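Local structure of HTH-type transcriptional regulator YgaV (Escherichia coli K12, 3CUO) at residues Leu33-Thr39 / Ile77-Ile81. The protein regulates large-scale gene expression in response to sulfide, acting as both repressor and activator, and negatively regulates many anaerobic respiratory genes when sulfide compounds are absent. Numbering follows the deposited sequence.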
ATOM      1  N   LEU A  33       2.122   9.029 -14.245  1.00 47.08           N
ATOM      2  CA  LEU A  33       3.555   9.049 -14.469  1.00 48.01           C
ATOM      3  C   LEU A  33       4.081   7.750 -15.051  1.00 49.13           C
ATOM      4  O   LEU A  33       5.141   7.760 -15.638  1.00 49.71           O
ATOM      5  CB  LEU A  33       4.305   9.402 -13.188  1.00 46.88           C
ATOM      6  CG  LEU A  33       4.120  10.791 -12.558  1.00 43.85           C
ATOM      7  CD1 LEU A  33       5.050  10.830 -11.307  1.00 39.63           C
ATOM      8  CD2 LEU A  33       4.407  11.874 -13.574  1.00 42.86           C
ATOM      9  N   SER A  34       3.392   6.619 -14.862  1.00 52.12           N
ATOM     10  CA  SER A  34       3.898   5.343 -15.405  1.00 54.21           C
ATOM     11  C   SER A  34       4.136   5.447 -16.899  1.00 54.90           C
ATOM     12  O   SER A  34       3.244   5.835 -17.679  1.00 55.78           O
ATOM     13  CB  SER A  34       2.932   4.180 -15.152  1.00 54.66           C
ATOM     14  OG  SER A  34       2.633   4.015 -13.772  1.00 59.72           O
ATOM     15  N   GLY A  35       5.344   5.111 -17.306  1.00 56.49           N
ATOM     16  CA  GLY A  35       5.716   5.144 -18.708  1.00 57.52           C
ATOM     17  C   GLY A  35       6.017   6.520 -19.244  1.00 59.26           C
ATOM     18  O   GLY A  35       6.559   6.655 -20.370  1.00 60.58           O
ATOM     19  N   SER A  36       5.717   7.555 -18.459  1.00 59.60           N
ATOM     20  CA  SER A  36       5.607   8.909 -19.014  1.00 59.16           C
ATOM     21  C   SER A  36       6.410   9.861 -18.209  1.00 58.26           C
ATOM     22  O   SER A  36       5.873  10.788 -17.606  1.00 57.87           O
ATOM     23  CB  SER A  36       4.160   9.348 -19.038  1.00 59.33           C
ATOM     24  OG  SER A  36       3.363   8.285 -19.524  1.00 62.83           O
ATOM     25  N   PRO A  37       7.725   9.679 -18.253  1.00 57.87           N
ATOM     26  CA  PRO A  37       8.602  10.411 -17.401  1.00 56.55           C
ATOM     27  C   PRO A  37       8.658  11.831 -17.922  1.00 54.67           C
ATOM     28  O   PRO A  37       8.345  12.074 -19.082  1.00 56.81           O
ATOM     29  CB  PRO A  37       9.940   9.716 -17.625  1.00 57.51           C
ATOM     30  CG  PRO A  37       9.853   9.277 -19.059  1.00 58.14           C
ATOM     31  CD  PRO A  37       8.470   8.860 -19.231  1.00 58.27           C
ATOM     32  N   GLY A  38       9.028  12.755 -17.060  1.00 51.33           N
ATOM     33  CA  GLY A  38       9.119  14.109 -17.410  1.00 48.58           C
ATOM     34  C   GLY A  38       7.733  14.674 -17.606  1.00 46.46           C
ATOM     35  O   GLY A  38       7.470  15.352 -18.585  1.00 45.97           O
ATOM     36  N   THR A  39       6.867  14.463 -16.639  1.00 45.20           N
ATOM     37  CA  THR A  39       5.552  15.102 -16.701  1.00 45.05           C
ATOM     38  C   THR A  39       5.502  16.274 -15.728  1.00 44.31           C
ATOM     39  O   THR A  39       5.880  16.159 -14.564  1.00 44.07           O
ATOM     40  CB  THR A  39       4.410  14.094 -16.377  1.00 44.77           C
ATOM     41  OG1 THR A  39       4.432  12.990 -17.293  1.00 40.84           O
ATOM     42  CG2 THR A  39       3.078  14.771 -16.422  1.00 42.44           C
ATOM     43  N   ILE A  77       9.677  22.199 -13.791  1.00 38.92           N
ATOM     44  CA  ILE A  77      10.048  20.966 -13.117  1.00 40.23           C
ATOM     45  C   ILE A  77       9.166  19.888 -13.676  1.00 37.83           C
ATOM     46  O   ILE A  77       7.919  20.045 -13.753  1.00 37.94           O
ATOM     47  CB  ILE A  77       9.850  21.017 -11.580  1.00 39.78           C
ATOM     48  CG1 ILE A  77      10.544  22.212 -10.956  1.00 43.15           C
ATOM     49  CG2 ILE A  77      10.269  19.702 -10.883  1.00 39.44           C
ATOM     50  CD1 ILE A  77       9.613  23.012 -10.093  1.00 49.74           C
ATOM     51  N   LEU A  78       9.799  18.775 -13.990  1.00 36.32           N
ATOM     52  CA  LEU A  78       9.147  17.594 -14.503  1.00 37.43           C
ATOM     53  C   LEU A  78       9.442  16.419 -13.568  1.00 38.02           C
ATOM     54  O   LEU A  78      10.532  16.316 -13.043  1.00 36.38           O
ATOM     55  CB  LEU A  78       9.721  17.277 -15.891  1.00 39.80           C
ATOM     56  CG  LEU A  78       9.703  18.407 -16.945  1.00 41.50           C
ATOM     57  CD1 LEU A  78      10.371  17.958 -18.260  1.00 43.58           C
ATOM     58  CD2 LEU A  78       8.255  18.934 -17.208  1.00 41.39           C
ATOM     59  N   TYR A  79       8.479  15.498 -13.454  1.00 37.50           N
ATOM     60  CA  TYR A  79       8.500  14.441 -12.545  1.00 38.40           C
ATOM     61  C   TYR A  79       8.412  13.093 -13.280  1.00 39.32           C
ATOM     62  O   TYR A  79       7.769  12.984 -14.339  1.00 39.82           O
ATOM     63  CB  TYR A  79       7.312  14.581 -11.551  1.00 39.19           C
ATOM     64  CG  TYR A  79       7.314  15.892 -10.780  1.00 39.02           C
ATOM     65  CD1 TYR A  79       7.892  15.970  -9.534  1.00 41.31           C
ATOM     66  CD2 TYR A  79       6.753  17.032 -11.308  1.00 40.84           C
ATOM     67  CE1 TYR A  79       7.914  17.157  -8.841  1.00 41.42           C
ATOM     68  CE2 TYR A  79       6.788  18.237 -10.609  1.00 41.45           C
ATOM     69  CZ  TYR A  79       7.369  18.261  -9.359  1.00 40.77           C
ATOM     70  OH  TYR A  79       7.392  19.416  -8.579  1.00 41.74           O
ATOM     71  N   SER A  80       9.049  12.094 -12.685  1.00 38.71           N
ATOM     72  CA  SER A  80       9.074  10.725 -13.188  1.00 39.76           C
ATOM     73  C   SER A  80       9.091   9.718 -12.008  1.00 39.65           C
ATOM     74  O   SER A  80       9.521  10.027 -10.877  1.00 37.14           O
ATOM     75  CB  SER A  80      10.269  10.583 -14.179  1.00 40.09           C
ATOM     76  OG  SER A  80      11.371  10.014 -13.507  1.00 48.66           O
ATOM     77  N   ILE A  81       8.637   8.490 -12.264  1.00 40.38           N
ATOM     78  CA  ILE A  81       8.743   7.441 -11.257  1.00 41.46           C
ATOM     79  C   ILE A  81      10.176   7.072 -11.101  1.00 43.48           C
ATOM     80  O   ILE A  81      10.828   6.888 -12.078  1.00 46.35           O
ATOM     81  CB  ILE A  81       7.810   6.229 -11.494  1.00 41.59           C
ATOM     82  CG1 ILE A  81       6.391   6.662 -11.076  1.00 39.74           C
ATOM     83  CG2 ILE A  81       8.276   4.995 -10.579  1.00 41.61           C
ATOM     84  CD1 ILE A  81       5.316   6.084 -11.773  1.00 44.53           C
TER
HETATM   85  O   HOH W   1       7.713   7.947 -14.796  1.00 41.18           O
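Thr39 and Tyr79 form an antiparallel hydrogen-bonded pair that ties the loop after helix 24-33 to the middle strand of the winged helix-turn-helix sheet. Thr39 N donates almost straight (170°) to Tyr79 O at 2.9 Å, and Tyr79 N returns a 2.9 Å bond to Thr39 O. Gly38 N adds a weak, bent bond to Tyr79 O, making a G1 beta bulge, with Gly38 at positive phi. Thr39 O also lies in the plane of the Tyr79 ring, at its edge, 3.5 Å from CD2. Leu78 CB lies 3.6 Å from Gly38 CA, and with CG beside its own backbone N (chi1 -54°) both methyls come to 3.9 Å from Gly38 O, on the same side of it; an alanine here would probably keep the CB contact but leave that carbonyl without the apolar cover of these methyls. Toward the strand end, Pro37 CB meets Ser80 CB, Ile81 CD1 reaches Leu33 CB at 3.7 Å, and a water bridges Leu33 O and Ile81 N. Thr39 OG1 steadies the loop by donating to Ser36 O at 2.7 Å. Leu33 and Thr39 also pack on Leu44 of helix 41-48, Tyr79 on helix 52-64 and Ile81 on helix 84-97, while strand 68-72 pairs with Leu78 and Ser80.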